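Local atomic coordinates of austinoid biosynthesis clusters protein H (PDB entry 5X9K), a protein that takes part in the biosynthesis of the fungal meroterpenoids austinol and dehydroaustinol as a homodimeric isomerase of the Trt14 family. Residues 51-62 with 139-150. Sequence-based numbering, arbitrary orientation.
Sequences FMSPSCTLRSFP and TMVEDFFQFADS
Leu58 and Phe144 sit opposite each other on two adjacent parallel strands, 56-61 and 143-148, of the mixed sheet at the heart of this Trt14-family isomerase, and they illustrate how parallel strands in register place paired side chains on alternating faces: Leu58 and Phe144 on one, Arg59 and Asp143 on the other. On the first face, Leu58 CD2 comes within 3.5 Å of Phe144 CD2, while the extended chain of Met52 brings CE to 3.8 Å from the same ring carbon, Phe144 CD2. With CG anti to the backbone N (chi1 177°), the Phe144 ring also meets Tyr130 of strand 122-134 and Phe36 of helix 26-38 edge-to-face.

The other face is polar at one end and aromatic at the other. Arg59, extended from CG to NE, grips Asp143 side-on: NE lies 3.0 Å from Asp143 OD1, and NH2 donates to OD2 at 3.1 Å, with NE also reaching OD2. Guanidinium and carboxylate planes differ by only 19°, and both oxygens offer NE their syn lone pairs, a geometry that fixes the rotation of both groups; Thr57 CG2 covers part of one guanidinium face. Further along, Phe61 CD2 presses to 3.4 Å from Phe145 CE2, the ring planes inclined at 36°. His112 of the second subunit meets both rings edge-to-face, which places this patch at the dimer interface.

Between the Met52-Val141 pair and the main run from Thr57-Asp143, the register is interrupted: Ser53 to Cys56 form a type I turn, and Glu142 and Asp143 make a classic beta bulge opposite Gln133 of the antiparallel strand 122-134. A water bridges Ser53 OG and Glu142 OE1, whereas Glu142 OE2 is held by Arg107 and Gln133. At the far end, after a cis peptide bond, Pro62 lies over a face of Phe147, its CD 4.3 Å from the ring centroid in a CH-pi contact.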
loop_
_atom_site.group_PDB
_atom_site.type_symbol
_atom_site.label_atom_id
_atom_site.label_comp_id
_atom_site.label_asym_id
_atom_site.label_seq_id
_atom_site.Cartn_x
_atom_site.Cartn_y
_atom_site.Cartn_z
ATOM N N PHE A 51 -16.479 3.848 -13.714
ATOM C CA PHE A 51 -15.144 4.334 -14.022
ATOM C C PHE A 51 -14.132 3.207 -14.214
ATOM O O PHE A 51 -12.945 3.485 -14.403
ATOM C CB PHE A 51 -14.670 5.284 -12.919
ATOM C CG PHE A 51 -14.938 6.738 -13.211
ATOM C CD1 PHE A 51 -16.170 7.308 -12.910
ATOM C CD2 PHE A 51 -13.951 7.538 -13.769
ATOM C CE1 PHE A 51 -16.419 8.654 -13.173
ATOM C CE2 PHE A 51 -14.194 8.886 -14.035
ATOM C CZ PHE A 51 -15.432 9.440 -13.736
ATOM N N MET A 52 -14.569 1.950 -14.176
ATOM C CA MET A 52 -13.709 0.799 -14.408
ATOM C C MET A 52 -14.023 0.203 -15.779
ATOM O O MET A 52 -15.195 0.008 -16.124
ATOM C CB MET A 52 -13.899 -0.244 -13.302
ATOM C CG MET A 52 -13.602 0.315 -11.930
ATOM S SD MET A 52 -14.092 -0.857 -10.663
ATOM C CE MET A 52 -13.791 0.019 -9.154
ATOM N N SER A 53 -12.982 -0.043 -16.577
ATOM C CA SER A 53 -13.199 -0.694 -17.857
ATOM C C SER A 53 -13.697 -2.127 -17.634
ATOM O O SER A 53 -13.502 -2.705 -16.560
ATOM C CB SER A 53 -11.916 -0.672 -18.700
ATOM O OG SER A 53 -10.882 -1.471 -18.166
ATOM N N PRO A 54 -14.394 -2.704 -18.619
ATOM C CA PRO A 54 -14.902 -4.082 -18.434
ATOM C C PRO A 54 -13.824 -5.090 -18.042
ATOM O O PRO A 54 -14.092 -6.006 -17.252
ATOM C CB PRO A 54 -15.514 -4.414 -19.803
ATOM C CG PRO A 54 -15.853 -3.078 -20.425
ATOM C CD PRO A 54 -14.816 -2.108 -19.905
ATOM N N SER A 55 -12.609 -4.937 -18.562
ATOM C CA SER A 55 -11.504 -5.852 -18.295
ATOM C C SER A 55 -10.672 -5.450 -17.081
ATOM O O SER A 55 -9.582 -6.000 -16.883
ATOM C CB SER A 55 -10.591 -5.946 -19.519
ATOM O OG SER A 55 -10.023 -4.677 -19.820
ATOM N N CYS A 56 -11.150 -4.506 -16.273
ATOM C CA CYS A 56 -10.356 -4.009 -15.155
ATOM C C CYS A 56 -10.010 -5.134 -14.189
ATOM O O CYS A 56 -10.865 -5.947 -13.818
ATOM C CB CYS A 56 -11.122 -2.913 -14.425
ATOM S SG CYS A 56 -10.188 -2.083 -13.129
ATOM N N THR A 57 -8.742 -5.176 -13.788
ATOM C CA THR A 57 -8.255 -6.087 -12.757
ATOM C C THR A 57 -8.251 -5.330 -11.436
ATOM O O THR A 57 -7.661 -4.250 -11.351
ATOM C CB THR A 57 -6.839 -6.567 -13.089
ATOM O OG1 THR A 57 -6.827 -7.245 -14.357
ATOM C CG2 THR A 57 -6.312 -7.505 -12.005
ATOM N N LEU A 58 -8.924 -5.868 -10.421
ATOM C CA LEU A 58 -8.816 -5.329 -9.069
ATOM C C LEU A 58 -7.848 -6.198 -8.276
ATOM O O LEU A 58 -8.021 -7.417 -8.214
ATOM C CB LEU A 58 -10.178 -5.271 -8.373
ATOM C CG LEU A 58 -11.176 -4.291 -8.994
ATOM C CD1 LEU A 58 -11.983 -4.933 -10.114
ATOM C CD2 LEU A 58 -12.081 -3.695 -7.949
ATOM N N ARG A 59 -6.819 -5.577 -7.697
ATOM C CA ARG A 59 -5.815 -6.291 -6.915
ATOM C C ARG A 59 -5.877 -5.790 -5.481
ATOM O O ARG A 59 -5.815 -4.578 -5.247
ATOM C CB ARG A 59 -4.406 -6.074 -7.463
ATOM C CG ARG A 59 -4.285 -6.167 -8.946
ATOM C CD ARG A 59 -2.859 -5.863 -9.375
ATOM N NE ARG A 59 -2.750 -5.956 -10.821
ATOM C CZ ARG A 59 -2.149 -6.941 -11.475
ATOM N NH1 ARG A 59 -1.557 -7.938 -10.816
ATOM N NH2 ARG A 59 -2.129 -6.914 -12.802
ATOM N N SER A 60 -5.963 -6.707 -4.523
ATOM C CA SER A 60 -6.166 -6.328 -3.131
ATOM C C SER A 60 -5.100 -6.979 -2.263
ATOM O O SER A 60 -5.010 -8.211 -2.209
ATOM C CB SER A 60 -7.562 -6.729 -2.655
ATOM O OG SER A 60 -8.536 -6.084 -3.458
ATOM N N PHE A 61 -4.334 -6.151 -1.577
ATOM C CA PHE A 61 -3.212 -6.561 -0.733
ATOM C C PHE A 61 -3.354 -5.894 0.630
ATOM O O PHE A 61 -4.136 -4.960 0.785
ATOM C CB PHE A 61 -1.903 -6.159 -1.420
ATOM C CG PHE A 61 -1.680 -6.884 -2.694
ATOM C CD1 PHE A 61 -1.345 -8.234 -2.670
ATOM C CD2 PHE A 61 -1.865 -6.255 -3.920
ATOM C CE1 PHE A 61 -1.141 -8.933 -3.853
ATOM C CE2 PHE A 61 -1.680 -6.955 -5.104
ATOM C CZ PHE A 61 -1.319 -8.298 -5.066
ATOM N N PRO A 62 -2.636 -6.396 1.656
ATOM C CA PRO A 62 -1.696 -7.522 1.726
ATOM C C PRO A 62 -2.349 -8.857 1.404
ATOM O O PRO A 62 -3.568 -8.994 1.553
ATOM C CB PRO A 62 -1.231 -7.528 3.198
ATOM C CG PRO A 62 -1.701 -6.248 3.795
ATOM C CD PRO A 62 -2.881 -5.796 2.982
ATOM N N THR A 139 -9.900 7.593 -19.852
ATOM C CA THR A 139 -11.281 7.714 -19.399
ATOM C C THR A 139 -11.661 6.762 -18.269
ATOM O O THR A 139 -12.689 6.986 -17.618
ATOM C CB THR A 139 -12.251 7.472 -20.571
ATOM O OG1 THR A 139 -11.987 6.189 -21.158
ATOM C CG2 THR A 139 -12.088 8.549 -21.638
ATOM N N MET A 140 -10.892 5.699 -18.036
ATOM C CA MET A 140 -11.319 4.691 -17.073
ATOM C C MET A 140 -10.123 4.008 -16.414
ATOM O O MET A 140 -9.014 3.989 -16.946
ATOM C CB MET A 140 -12.222 3.653 -17.746
ATOM C CG MET A 140 -13.672 4.132 -17.995
ATOM S SD MET A 140 -14.642 2.773 -18.609
ATOM C CE MET A 140 -13.727 2.426 -20.108
ATOM N N VAL A 141 -10.359 3.469 -15.220
ATOM C CA VAL A 141 -9.355 2.665 -14.533
ATOM C C VAL A 141 -9.395 1.253 -15.099
ATOM O O VAL A 141 -10.453 0.609 -15.112
ATOM C CB VAL A 141 -9.613 2.648 -13.011
ATOM C CG1 VAL A 141 -8.628 1.698 -12.310
ATOM C CG2 VAL A 141 -9.513 4.050 -12.423
ATOM N N GLU A 142 -8.246 0.762 -15.570
ATOM C CA GLU A 142 -8.148 -0.608 -16.064
ATOM C C GLU A 142 -7.315 -1.515 -15.175
ATOM O O GLU A 142 -7.304 -2.726 -15.394
ATOM C CB GLU A 142 -7.574 -0.633 -17.495
ATOM C CG GLU A 142 -6.153 -0.102 -17.627
ATOM C CD GLU A 142 -5.643 -0.121 -19.064
ATOM O OE1 GLU A 142 -6.471 -0.211 -20.005
ATOM O OE2 GLU A 142 -4.412 -0.039 -19.247
ATOM N N ASP A 143 -6.621 -0.971 -14.183
ATOM C CA ASP A 143 -6.016 -1.800 -13.149
ATOM C C ASP A 143 -6.104 -1.029 -11.842
ATOM O O ASP A 143 -5.664 0.117 -11.763
ATOM C CB ASP A 143 -4.576 -2.168 -13.500
ATOM C CG ASP A 143 -4.063 -3.365 -12.694
ATOM O OD1 ASP A 143 -3.875 -3.233 -11.464
ATOM O OD2 ASP A 143 -3.866 -4.448 -13.290
ATOM N N PHE A 144 -6.719 -1.643 -10.841
ATOM C CA PHE A 144 -7.062 -1.009 -9.567
ATOM C C PHE A 144 -6.343 -1.820 -8.490
ATOM O O PHE A 144 -6.847 -2.854 -8.044
ATOM C CB PHE A 144 -8.592 -0.992 -9.379
ATOM C CG PHE A 144 -9.070 -0.432 -8.060
ATOM C CD1 PHE A 144 -8.228 0.303 -7.217
ATOM C CD2 PHE A 144 -10.386 -0.629 -7.670
ATOM C CE1 PHE A 144 -8.689 0.798 -6.012
ATOM C CE2 PHE A 144 -10.862 -0.116 -6.462
ATOM C CZ PHE A 144 -10.007 0.592 -5.631
ATOM N N PHE A 145 -5.151 -1.354 -8.107
ATOM C CA PHE A 145 -4.369 -1.930 -7.013
ATOM C C PHE A 145 -4.726 -1.188 -5.733
ATOM O O PHE A 145 -4.759 0.046 -5.714
ATOM C CB PHE A 145 -2.864 -1.815 -7.328
ATOM C CG PHE A 145 -1.920 -2.097 -6.156
ATOM C CD1 PHE A 145 -1.720 -1.162 -5.143
ATOM C CD2 PHE A 145 -1.161 -3.257 -6.134
ATOM C CE1 PHE A 145 -0.803 -1.413 -4.089
ATOM C CE2 PHE A 145 -0.254 -3.512 -5.094
ATOM C CZ PHE A 145 -0.083 -2.589 -4.073
ATOM N N GLN A 146 -5.009 -1.925 -4.674
ATOM C CA GLN A 146 -5.110 -1.296 -3.364
ATOM C C GLN A 146 -4.334 -2.102 -2.343
ATOM O O GLN A 146 -4.305 -3.335 -2.395
ATOM C CB GLN A 146 -6.559 -1.127 -2.926
ATOM C CG GLN A 146 -7.251 -2.371 -2.496
ATOM C CD GLN A 146 -8.660 -2.076 -2.069
ATOM O OE1 GLN A 146 -8.891 -1.567 -0.971
ATOM N NE2 GLN A 146 -9.615 -2.365 -2.946
ATOM N N PHE A 147 -3.654 -1.392 -1.454
ATOM C CA PHE A 147 -2.927 -1.997 -0.349
ATOM C C PHE A 147 -3.603 -1.436 0.884
ATOM O O PHE A 147 -3.528 -0.229 1.141
ATOM C CB PHE A 147 -1.434 -1.670 -0.401
ATOM C CG PHE A 147 -0.586 -2.505 0.544
ATOM C CD1 PHE A 147 -0.677 -2.333 1.913
ATOM C CD2 PHE A 147 0.317 -3.438 0.040
ATOM C CE1 PHE A 147 0.107 -3.088 2.777
ATOM C CE2 PHE A 147 1.120 -4.207 0.898
ATOM C CZ PHE A 147 1.005 -4.019 2.277
ATOM N N ALA A 148 -4.308 -2.302 1.607
ATOM C CA ALA A 148 -5.215 -1.871 2.654
ATOM C C ALA A 148 -4.513 -1.842 4.006
ATOM O O ALA A 148 -3.463 -2.461 4.212
ATOM C CB ALA A 148 -6.426 -2.799 2.720
ATOM N N ASP A 149 -5.104 -1.074 4.916
ATOM C CA ASP A 149 -4.762 -1.078 6.339
ATOM C C ASP A 149 -5.583 -2.202 6.963
ATOM O O ASP A 149 -6.725 -2.015 7.371
ATOM C CB ASP A 149 -5.065 0.288 6.947
ATOM C CG ASP A 149 -4.959 0.310 8.473
ATOM O OD1 ASP A 149 -4.368 -0.610 9.067
ATOM O OD2 ASP A 149 -5.470 1.274 9.064
ATOM N N SER A 150 -4.996 -3.394 7.023
ATOM C CA SER A 150 -5.768 -4.560 7.441
ATOM C C SER A 150 -6.236 -4.453 8.890
ATOM O O SER A 150 -7.306 -4.971 9.232
ATOM C CB SER A 150 -4.931 -5.825 7.257
ATOM O OG SER A 150 -4.663 -6.074 5.889
HETATM O O HOH W 1 -9.133 -1.083 -20.490
HETATM O O HOH W 2 -6.263 -5.155 -17.126
#